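Local coordinates for protein pectate lyase (Cellvibrio cellulosa, PDB 1GXM) that cleaves the polygalacturonate chains of pectin by anti beta-elimination, the chain here being the catalytic module of a longer family 10 polysaccharide lyase, at residues Val39-Gln44 and Asn92-Asp97; Thr78-Leu83 and Arg100-Phe105; Pro117-Tyr120 and Tyr126-His129; Thr175-Lys180 and Ala194-Leu199. One frame throughout, in Å; residues are numbered along the deposited sequence. Where two conformers were deposited one is given.

Interaction 1 of 4, residues Val39-Gln44 and Asn92-Asp97; sequences VVLSYQ and NTKYRD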
# COMPACT_ATOMS: atom_id res chain seq x y z
N VAL A 39 18.17 -17.40 -3.52
CA VAL A 39 17.21 -17.81 -2.50
C VAL A 39 15.86 -17.17 -2.80
O VAL A 39 14.86 -17.86 -2.92
CB VAL A 39 17.67 -17.48 -1.08
CG1 VAL A 39 16.59 -17.78 -0.04
CG2 VAL A 39 18.91 -18.26 -0.75
N VAL A 40 15.84 -15.86 -2.96
CA VAL A 40 14.59 -15.17 -3.28
C VAL A 40 13.95 -15.76 -4.51
O VAL A 40 12.77 -16.07 -4.53
CB VAL A 40 14.82 -13.66 -3.45
CG1 VAL A 40 13.56 -12.97 -3.92
CG2 VAL A 40 15.28 -13.09 -2.15
N LEU A 41 14.74 -15.93 -5.55
CA LEU A 41 14.26 -16.44 -6.81
C LEU A 41 13.56 -17.80 -6.61
O LEU A 41 12.53 -18.10 -7.21
CB LEU A 41 15.42 -16.59 -7.78
CG LEU A 41 15.12 -17.22 -9.13
CD1 LEU A 41 14.05 -16.46 -9.92
CD2 LEU A 41 16.41 -17.29 -9.91
N SER A 42 14.17 -18.62 -5.76
CA SER A 42 13.77 -20.00 -5.59
C SER A 42 12.43 -20.18 -4.89
O SER A 42 11.89 -21.27 -4.92
CB SER A 42 14.84 -20.78 -4.84
OG SER A 42 14.86 -20.44 -3.48
N TYR A 43 11.89 -19.11 -4.30
CA TYR A 43 10.56 -19.18 -3.68
C TYR A 43 9.45 -18.61 -4.54
O TYR A 43 8.30 -18.64 -4.14
CB TYR A 43 10.57 -18.48 -2.31
CG TYR A 43 11.30 -19.30 -1.31
CD1 TYR A 43 10.66 -20.32 -0.62
CD2 TYR A 43 12.65 -19.13 -1.10
CE1 TYR A 43 11.34 -21.12 0.28
CE2 TYR A 43 13.35 -19.93 -0.21
CZ TYR A 43 12.68 -20.94 0.47
OH TYR A 43 13.36 -21.76 1.35
N GLN A 44 9.77 -18.09 -5.71
CA GLN A 44 8.74 -17.62 -6.60
C GLN A 44 7.83 -18.77 -6.98
O GLN A 44 8.29 -19.86 -7.34
CB GLN A 44 9.35 -16.99 -7.85
CG GLN A 44 8.34 -16.16 -8.60
CD GLN A 44 8.93 -15.47 -9.81
OE1 GLN A 44 9.99 -15.86 -10.30
NE2 GLN A 44 8.26 -14.42 -10.28
N ASN A 92 22.03 -11.44 -15.37
CA ASN A 92 21.61 -12.83 -15.43
C ASN A 92 20.13 -12.94 -15.76
O ASN A 92 19.29 -12.57 -14.95
CB ASN A 92 21.91 -13.52 -14.11
CG ASN A 92 21.78 -15.02 -14.21
OD1 ASN A 92 20.98 -15.53 -15.01
ND2 ASN A 92 22.57 -15.73 -13.43
N THR A 93 19.80 -13.44 -16.95
CA THR A 93 18.42 -13.43 -17.43
C THR A 93 17.45 -14.31 -16.64
O THR A 93 16.25 -14.17 -16.82
CB THR A 93 18.31 -13.79 -18.91
OG1 THR A 93 18.94 -15.05 -19.15
CG2 THR A 93 19.06 -12.79 -19.76
N LYS A 94 17.95 -15.20 -15.78
CA LYS A 94 17.02 -15.95 -14.92
C LYS A 94 16.24 -14.98 -14.03
O LYS A 94 15.08 -15.20 -13.68
CB LYS A 94 17.72 -17.03 -14.10
CG LYS A 94 18.56 -16.54 -12.96
CD LYS A 94 19.27 -17.71 -12.34
CE LYS A 94 20.11 -17.27 -11.16
NZ LYS A 94 20.83 -18.44 -10.52
N TYR A 95 16.86 -13.86 -13.70
CA TYR A 95 16.19 -12.85 -12.87
C TYR A 95 15.23 -12.02 -13.69
O TYR A 95 14.15 -11.67 -13.21
CB TYR A 95 17.19 -11.95 -12.14
CG TYR A 95 18.16 -12.72 -11.28
CD1 TYR A 95 17.73 -13.52 -10.24
CD2 TYR A 95 19.53 -12.62 -11.50
CE1 TYR A 95 18.64 -14.21 -9.45
CE2 TYR A 95 20.44 -13.32 -10.73
CZ TYR A 95 20.00 -14.11 -9.71
OH TYR A 95 20.91 -14.80 -8.94
N ARG A 96 15.62 -11.67 -14.90
CA ARG A 96 14.71 -11.04 -15.86
C ARG A 96 13.45 -11.87 -16.02
O ARG A 96 12.33 -11.34 -16.01
CB ARG A 96 15.40 -10.89 -17.23
CG ARG A 96 14.51 -10.36 -18.37
CD ARG A 96 15.21 -10.30 -19.72
NE ARG A 96 14.34 -9.65 -20.69
CZ ARG A 96 13.40 -10.25 -21.40
NH1 ARG A 96 13.21 -11.57 -21.34
NH2 ARG A 96 12.66 -9.54 -22.21
N ASP A 97 13.61 -13.17 -16.17
CA ASP A 97 12.48 -14.06 -16.37
C ASP A 97 11.55 -13.99 -15.17
O ASP A 97 10.34 -14.00 -15.30
CB ASP A 97 12.96 -15.49 -16.57
CG ASP A 97 13.70 -15.68 -17.86
OD1 ASP A 97 13.57 -14.83 -18.77
OD2 ASP A 97 14.44 -16.66 -18.04
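The backbones come closest at Leu41, near the end of helix 37-42, and Tyr95, in the first turn of helix 93-109, with CA atoms 7.3 Å apart. One methyl does most of the touching. With CG of Leu41 anti to the backbone N (chi1 175°), CD2 lies 3.8 Å from CD of Lys94 and equally close, at 3.8 Å, to CE1 of Tyr95. It meets the lysine along its methylenes CG to CE. Lys94 in turn lays its CG over the centre of the Tyr95 ring, 4.0 Å above the plane, so that leucine, lysine chain and tyrosine form one apolar cluster. The short helix 37-42 thereby rests against the start of one of the long helices of an alpha-helical fold, whose family belongs to the six-hairpin clan. The polar ends of Lys94 and Tyr95 converge on Asp38, one residue before Val39: NZ forms a salt bridge with its OD1, and the tyrosine OH a hydrogen bond to the same atom. Helix 93-109 begins with Asn92 as N-cap, whose OD1 accepts from Lys94 N at 3.1 Å (N-H...O 164°). Beyond Leu41, the amide NE2 of Gln44 reaches the backbone O of Ala98.

Interaction 2 of 4, residues Thr78-Leu83 and Arg100-Phe105; sequences TEMVFL and RKAANF
Met80 of helix 77-90 faces Ala102 and Ala103 of helix 93-109, and the small size of the two alanines lets the helices come close: the CA atoms of Met80 and Ala102 are 6.2 Å apart. The tight point is at the base of the methionine, where its CB meets Ala102 CB at 3.6 Å. From there CG takes the position between the backbone N and the carbonyl carbon (chi1 89°), and a bend at chi3 (-95°) turns the methyl back toward the neighbouring helix. In this conformer SD passes 4.0 Å from Ala102 CB, while CE lies against the backbone of Ala103, 3.5 Å from its N, and 3.9 Å from its CB. Met80 was modelled in two conformers, so the position of the thioether end is less certain than that of CB. No hydrogen bond crosses the contact. A glycerol, probably from the crystallisation liquor, is hydrogen-bonded to Arg100 O.

The outer side of helix 93-109 is quite different. Arg100, whose CB points away from helix 77-90, forms a salt bridge with Asp163, exposed Lys101 reaches the backbone O of Asn46, and Asn104 bonds to Arg166.

Helices 77-90 and 93-109 are joined by a very short link and run antiparallel as a helical hairpin. Met80 also touches Leu106, and Leu83 packs on Tyr95, Ala98 and Val99. On other sides of helix 77-90, Val81 lies against Leu25 and Ala28 of helix 20-28, and Phe82 against Val40 of helix 37-42.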
# COMPACT_ATOMS: atom_id res chain seq x y z
N THR A 78 8.17 -6.55 -3.38
CA THR A 78 9.53 -6.31 -2.94
C THR A 78 10.48 -7.21 -3.71
O THR A 78 11.48 -6.76 -4.25
CB THR A 78 9.67 -6.57 -1.46
OG1 THR A 78 8.71 -5.79 -0.73
CG2 THR A 78 11.03 -6.09 -0.98
N GLU A 79 10.17 -8.50 -3.76
CA GLU A 79 11.01 -9.47 -4.46
C GLU A 79 11.23 -9.07 -5.91
O GLU A 79 12.34 -9.18 -6.43
CB GLU A 79 10.40 -10.88 -4.41
CG GLU A 79 10.47 -11.55 -3.05
CD GLU A 79 9.30 -11.24 -2.14
OE1 GLU A 79 8.58 -10.26 -2.38
OE2 GLU A 79 9.12 -11.99 -1.17
N MET A 80 10.19 -8.60 -6.58
CA MET A 80 10.33 -8.32 -8.01
C MET A 80 11.19 -7.08 -8.25
O MET A 80 11.93 -7.04 -9.23
CB MET A 80 8.99 -8.26 -8.73
CG MET A 80 8.37 -6.92 -8.74
SD MET A 80 6.66 -7.09 -8.94
CE MET A 80 6.48 -6.90 -10.70
N VAL A 81 11.11 -6.09 -7.36
CA VAL A 81 11.91 -4.89 -7.52
C VAL A 81 13.36 -5.27 -7.28
O VAL A 81 14.26 -4.90 -8.03
CB VAL A 81 11.44 -3.78 -6.56
CG1 VAL A 81 12.44 -2.63 -6.53
CG2 VAL A 81 10.06 -3.28 -6.97
N PHE A 82 13.59 -6.02 -6.21
CA PHE A 82 14.91 -6.53 -5.88
C PHE A 82 15.52 -7.31 -7.02
O PHE A 82 16.66 -7.05 -7.43
CB PHE A 82 14.78 -7.37 -4.61
CG PHE A 82 16.00 -8.16 -4.29
CD1 PHE A 82 17.18 -7.52 -3.91
CD2 PHE A 82 15.97 -9.53 -4.36
CE1 PHE A 82 18.30 -8.28 -3.61
CE2 PHE A 82 17.06 -10.28 -4.06
CZ PHE A 82 18.23 -9.67 -3.68
N LEU A 83 14.79 -8.25 -7.59
CA LEU A 83 15.37 -9.08 -8.64
C LEU A 83 15.55 -8.29 -9.92
O LEU A 83 16.42 -8.58 -10.72
CB LEU A 83 14.55 -10.34 -8.88
CG LEU A 83 14.55 -11.36 -7.75
CD1 LEU A 83 13.78 -12.56 -8.16
CD2 LEU A 83 15.96 -11.72 -7.35
N ARG A 100 9.59 -10.73 -15.08
CA ARG A 100 8.50 -10.80 -16.04
C ARG A 100 7.32 -11.61 -15.53
O ARG A 100 6.17 -11.26 -15.75
CB ARG A 100 9.01 -11.32 -17.37
CG ARG A 100 9.97 -10.33 -18.05
CD ARG A 100 10.65 -10.87 -19.30
NE ARG A 100 9.63 -11.30 -20.25
CZ ARG A 100 8.94 -10.49 -21.03
NH1 ARG A 100 9.18 -9.20 -21.03
NH2 ARG A 100 7.99 -10.96 -21.83
N LYS A 101 7.60 -12.73 -14.87
CA LYS A 101 6.53 -13.56 -14.32
C LYS A 101 5.80 -12.84 -13.19
O LYS A 101 4.60 -12.94 -13.08
CB LYS A 101 7.04 -14.91 -13.82
CG LYS A 101 7.43 -15.86 -14.97
CD LYS A 101 7.68 -17.28 -14.49
CE LYS A 101 6.38 -18.04 -14.25
NZ LYS A 101 6.62 -19.47 -13.89
N ALA A 102 6.55 -12.07 -12.42
CA ALA A 102 5.98 -11.31 -11.29
C ALA A 102 5.09 -10.18 -11.77
O ALA A 102 4.03 -9.97 -11.21
CB ALA A 102 7.07 -10.75 -10.42
N ALA A 103 5.51 -9.47 -12.81
CA ALA A 103 4.68 -8.41 -13.37
C ALA A 103 3.42 -8.99 -13.97
O ALA A 103 2.33 -8.45 -13.80
CB ALA A 103 5.44 -7.64 -14.40
N ASN A 104 3.57 -10.11 -14.66
CA ASN A 104 2.44 -10.80 -15.24
C ASN A 104 1.47 -11.21 -14.14
O ASN A 104 0.26 -11.10 -14.30
CB ASN A 104 2.93 -12.03 -16.01
CG ASN A 104 1.83 -12.74 -16.75
OD1 ASN A 104 1.02 -12.13 -17.43
ND2 ASN A 104 1.80 -14.06 -16.63
N PHE A 105 2.01 -11.73 -13.04
CA PHE A 105 1.20 -12.10 -11.89
C PHE A 105 0.37 -10.91 -11.39
O PHE A 105 -0.84 -11.03 -11.20
CB PHE A 105 2.09 -12.58 -10.76
CG PHE A 105 1.37 -12.75 -9.47
CD1 PHE A 105 0.61 -13.89 -9.23
CD2 PHE A 105 1.39 -11.76 -8.51
CE1 PHE A 105 -0.10 -14.02 -8.05
CE2 PHE A 105 0.68 -11.90 -7.32
CZ PHE A 105 -0.06 -13.04 -7.11

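Interaction 3 of 4, residues Pro117-Tyr120 and Tyr126-His129; sequences PQFY and YSDH
Gln118 meets Ser127 through both its backbone and its side chain, across a compact loop whose second limb is 3-10 as far as Asp128. Gln118 N donates to Ser127 O at 2.9 Å, nearly along the C=O axis but bent at the hydrogen (141°). Its side chain is extended beyond a CG anti to the backbone N (chi1 -168°), which carries the amide to the serine hydroxyl. There NE2 and Ser127 OG lie 2.6 Å apart in a weak bond of poor angle, and since Ser127 has two deposited conformers this link is doubtful. Water serves the oxygen end of the amide more clearly. One molecule donates to Gln118 OE1 at 3.0 Å, a second is met weakly by NE2, and both are hydrogen-bonded to Tyr126 OH, so the phenol joins the amide indirectly at both ends. A third water donates to Phe119 O at 2.8 Å and to Asp128 OD1 at 2.7 Å, and this carboxylate oxygen also takes the N-H of Gly124. His129 O receives a nearly straight CA-H...O contact from Pro117 CA at 3.3 Å, besides its bond with Thr131 OG1. Asp128 O is bonded by Tyr111 OH, and Gln118 O by Thr70 OG1. Phe119 N is buried and finds no partner in the model.

Strand 119-120 pairs antiparallel with strand 69-70, and Gln118 and Tyr120 bond to the backbone of Ile71 and Gly69. Pro117 and Tyr120 pack on Ser109 of helix 93-109, while His129 leads into strand 130-131, which pairs with strand 195-196.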
# COMPACT_ATOMS: atom_id res chain seq x y z
N PRO A 117 -6.21 -7.77 -5.54
CA PRO A 117 -6.49 -8.56 -4.35
C PRO A 117 -5.24 -8.81 -3.55
O PRO A 117 -4.13 -8.66 -4.02
CB PRO A 117 -7.02 -9.86 -4.93
CG PRO A 117 -6.25 -10.01 -6.19
CD PRO A 117 -6.13 -8.63 -6.75
N GLN A 118 -5.43 -9.21 -2.31
CA GLN A 118 -4.32 -9.54 -1.44
C GLN A 118 -3.61 -10.82 -1.85
O GLN A 118 -2.40 -10.90 -1.75
CB GLN A 118 -4.81 -9.64 -0.01
CG GLN A 118 -3.71 -9.69 1.00
CD GLN A 118 -4.22 -9.89 2.42
OE1 GLN A 118 -3.93 -9.09 3.33
NE2 GLN A 118 -4.95 -10.94 2.62
N PHE A 119 -4.37 -11.82 -2.22
CA PHE A 119 -3.86 -13.10 -2.68
C PHE A 119 -4.49 -13.41 -4.02
O PHE A 119 -5.68 -13.14 -4.23
CB PHE A 119 -4.24 -14.23 -1.73
CG PHE A 119 -3.40 -14.32 -0.51
CD1 PHE A 119 -3.63 -13.48 0.55
CD2 PHE A 119 -2.41 -15.27 -0.40
CE1 PHE A 119 -2.87 -13.56 1.68
CE2 PHE A 119 -1.65 -15.36 0.75
CZ PHE A 119 -1.88 -14.50 1.78
N TYR A 120 -3.72 -14.05 -4.88
CA TYR A 120 -4.20 -14.43 -6.19
C TYR A 120 -3.47 -15.69 -6.64
O TYR A 120 -2.26 -15.72 -6.50
CB TYR A 120 -3.95 -13.33 -7.20
CG TYR A 120 -4.64 -13.62 -8.50
CD1 TYR A 120 -6.00 -13.43 -8.64
CD2 TYR A 120 -3.94 -14.15 -9.57
CE1 TYR A 120 -6.66 -13.73 -9.82
CE2 TYR A 120 -4.59 -14.44 -10.77
CZ TYR A 120 -5.95 -14.23 -10.87
OH TYR A 120 -6.59 -14.52 -12.06
N TYR A 126 -11.82 -11.98 2.82
CA TYR A 126 -11.43 -10.59 2.67
C TYR A 126 -10.19 -10.41 1.82
O TYR A 126 -9.97 -9.37 1.28
CB TYR A 126 -11.23 -9.91 4.02
CG TYR A 126 -9.98 -10.34 4.76
CD1 TYR A 126 -8.76 -9.76 4.47
CD2 TYR A 126 -10.02 -11.27 5.78
CE1 TYR A 126 -7.62 -10.12 5.14
CE2 TYR A 126 -8.87 -11.66 6.47
CZ TYR A 126 -7.67 -11.06 6.13
OH TYR A 126 -6.50 -11.39 6.77
N SER A 127 -9.40 -11.46 1.68
CA SER A 127 -8.24 -11.43 0.81
C SER A 127 -8.58 -11.12 -0.64
O SER A 127 -7.71 -10.68 -1.37
CB SER A 127 -7.48 -12.76 0.92
OG SER A 127 -6.75 -12.74 2.13
N ASP A 128 -9.81 -11.35 -1.05
CA ASP A 128 -10.23 -11.07 -2.43
C ASP A 128 -10.46 -9.59 -2.67
O ASP A 128 -10.54 -9.15 -3.82
CB ASP A 128 -11.54 -11.79 -2.75
CG ASP A 128 -11.42 -13.27 -2.84
OD1 ASP A 128 -10.32 -13.84 -2.64
OD2 ASP A 128 -12.45 -13.94 -3.09
N HIS A 129 -10.65 -8.82 -1.60
CA HIS A 129 -10.97 -7.42 -1.75
C HIS A 129 -9.81 -6.65 -2.35
O HIS A 129 -8.67 -7.09 -2.28
CB HIS A 129 -11.33 -6.78 -0.42
CG HIS A 129 -12.58 -7.31 0.19
ND1 HIS A 129 -13.71 -7.61 -0.55
CD2 HIS A 129 -12.89 -7.59 1.48
CE1 HIS A 129 -14.65 -8.06 0.26
NE2 HIS A 129 -14.18 -8.04 1.50
O HOH W 1 -4.52 -9.27 6.30
O HOH W 2 -4.87 -12.66 4.71
O HOH W 3 -7.68 -13.88 -2.36

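Interaction 4 of 4, residues Thr175-Lys180 and Ala194-Leu199; sequences TDYILK and AQHGAL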
# COMPACT_ATOMS: atom_id res chain seq x y z
N THR A 175 -5.65 3.21 -11.03
CA THR A 175 -5.93 4.60 -10.70
C THR A 175 -7.41 4.87 -10.75
O THR A 175 -7.96 5.53 -9.87
CB THR A 175 -5.19 5.52 -11.67
OG1 THR A 175 -3.78 5.33 -11.53
CG2 THR A 175 -5.42 6.96 -11.31
N ASP A 176 -8.07 4.40 -11.80
CA ASP A 176 -9.50 4.53 -11.93
C ASP A 176 -10.19 3.93 -10.71
O ASP A 176 -11.11 4.53 -10.16
CB ASP A 176 -9.95 3.86 -13.22
CG ASP A 176 -11.39 4.10 -13.52
OD1 ASP A 176 -11.73 5.24 -13.90
OD2 ASP A 176 -12.25 3.21 -13.37
N TYR A 177 -9.76 2.72 -10.31
CA TYR A 177 -10.32 2.10 -9.12
C TYR A 177 -10.21 3.00 -7.89
O TYR A 177 -11.16 3.21 -7.15
CB TYR A 177 -9.65 0.73 -8.85
CG TYR A 177 -10.31 0.08 -7.69
CD1 TYR A 177 -9.90 0.36 -6.39
CD2 TYR A 177 -11.41 -0.73 -7.86
CE1 TYR A 177 -10.55 -0.14 -5.33
CE2 TYR A 177 -12.08 -1.24 -6.81
CZ TYR A 177 -11.64 -0.95 -5.52
OH TYR A 177 -12.33 -1.43 -4.43
N ILE A 178 -9.01 3.49 -7.66
CA ILE A 178 -8.72 4.32 -6.51
C ILE A 178 -9.61 5.56 -6.49
O ILE A 178 -10.18 5.91 -5.48
CB ILE A 178 -7.24 4.68 -6.48
CG1 ILE A 178 -6.43 3.44 -6.05
CG2 ILE A 178 -6.97 5.84 -5.55
CD1 ILE A 178 -4.99 3.57 -6.31
N LEU A 179 -9.78 6.18 -7.65
CA LEU A 179 -10.59 7.37 -7.74
C LEU A 179 -12.06 7.06 -7.45
O LEU A 179 -12.73 7.82 -6.76
CB LEU A 179 -10.46 8.01 -9.10
CG LEU A 179 -9.09 8.60 -9.42
CD1 LEU A 179 -9.02 9.02 -10.88
CD2 LEU A 179 -8.74 9.76 -8.49
N LYS A 180 -12.56 5.93 -7.96
CA LYS A 180 -13.94 5.52 -7.72
C LYS A 180 -14.17 5.09 -6.27
O LYS A 180 -15.25 5.24 -5.72
CB LYS A 180 -14.34 4.41 -8.67
CG LYS A 180 -14.68 4.92 -10.04
CD LYS A 180 -14.94 3.77 -10.98
CE LYS A 180 -15.50 4.28 -12.30
NZ LYS A 180 -14.56 5.22 -12.93
N ALA A 194 -8.91 0.41 4.37
CA ALA A 194 -7.79 -0.48 4.11
C ALA A 194 -8.14 -1.54 3.07
O ALA A 194 -7.27 -2.09 2.43
CB ALA A 194 -7.29 -1.12 5.35
N GLN A 195 -9.42 -1.82 2.91
CA GLN A 195 -9.85 -2.72 1.86
C GLN A 195 -11.24 -2.31 1.41
O GLN A 195 -12.04 -1.83 2.20
CB GLN A 195 -9.80 -4.19 2.29
CG GLN A 195 -10.51 -4.50 3.55
CD GLN A 195 -9.83 -3.97 4.80
OE1 GLN A 195 -8.60 -4.12 4.96
NE2 GLN A 195 -10.60 -3.43 5.72
N HIS A 196 -11.48 -2.48 0.11
CA HIS A 196 -12.74 -2.13 -0.54
C HIS A 196 -13.17 -3.27 -1.42
O HIS A 196 -12.37 -4.08 -1.87
CB HIS A 196 -12.58 -0.91 -1.45
CG HIS A 196 -12.46 0.40 -0.73
ND1 HIS A 196 -13.45 1.35 -0.79
CD2 HIS A 196 -11.48 0.92 0.05
CE1 HIS A 196 -13.08 2.41 -0.08
NE2 HIS A 196 -11.88 2.17 0.43
N GLY A 197 -14.46 -3.30 -1.74
CA GLY A 197 -14.98 -4.33 -2.61
C GLY A 197 -14.38 -4.19 -3.99
O GLY A 197 -14.38 -3.11 -4.57
N ALA A 198 -13.87 -5.29 -4.52
CA ALA A 198 -13.24 -5.27 -5.81
C ALA A 198 -14.19 -4.86 -6.90
O ALA A 198 -13.78 -4.24 -7.87
CB ALA A 198 -12.67 -6.64 -6.11
N LEU A 199 -15.46 -5.22 -6.75
CA LEU A 199 -16.48 -4.91 -7.75
C LEU A 199 -17.39 -3.78 -7.37
O LEU A 199 -17.92 -3.09 -8.25
CB LEU A 199 -17.31 -6.14 -8.08
CG LEU A 199 -16.50 -7.32 -8.60
CD1 LEU A 199 -17.46 -8.42 -9.07
CD2 LEU A 199 -15.57 -6.95 -9.70
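A buried tyrosine of a long helix is hydrogen-bonded here to the backbone of an irregular segment: Tyr177, on helix 161-181, reaches Gly197 just after the short strand 195-196. The backbones stay well apart, 8.6 Å between the CA atoms of Tyr177 and Ala198, and the phenol ring spans the gap. CG stands anti to the backbone N (chi1 -176°), and the ring leans out from the helix toward its C-terminal end, across to Gly197. Its OH donates to Gly197 O at 2.7 Å. The acceptor lies at the ring edge, in the ring plane, whereas the hydroxyl stands well above the carbonyl plane, 58° out of it, and so is not on a lone pair. Packing at the phenol end is tight, with OH only 3.0 Å from His196 CB, also near the ring plane, and CE2 3.6 Å from Ala198 O.

The His196 side chain starts toward Tyr177 at CB, but its ring turns off. Its nitrogens are held elsewhere, ND1 by Tyr201 O and NE2 by Cys193 N. Tyr201 also lays its ring against that of Tyr177, and Met137 of helix 136-148 touches the phenol too. On the helix surface, Lys180 NZ pairs with Asp176 OD1 one turn back, 3.0 Å away, in a salt bridge on the syn side of the carboxylate.

Ala198 O is bonded by Thr113 OG1, so both consecutive carbonyls have hydroxyl donors. The bond from Tyr177 OH to Gly197 O thus supplies a partner for a buried main-chain acceptor and helps to fix where the end of the ring can lie.

In the fold
Interactions 1 and 2 share helix 93-109 and touch, Val40 packing on Glu79 and Gln44 beside Ala102, their centres 9 Å apart; the first, partly buried, lies farthest from the middle of the chain, the second is fully buried. Both are apolar, with no hydrogen bond crossing. Interactions 3 and 4 lie nearer the centre; 3 joins a short strand to a 3-10 turn, 4 a long helix to the end of a short strand, and in both hydrogen bonds to main-chain carbonyls, with water in interaction 3, carry the contact. These two meet where His129 CB packs 3.2 Å from His196 O. Interaction 2 reaches interaction 3 through Phe105 against Tyr120, while interactions 1 and 4 never touch.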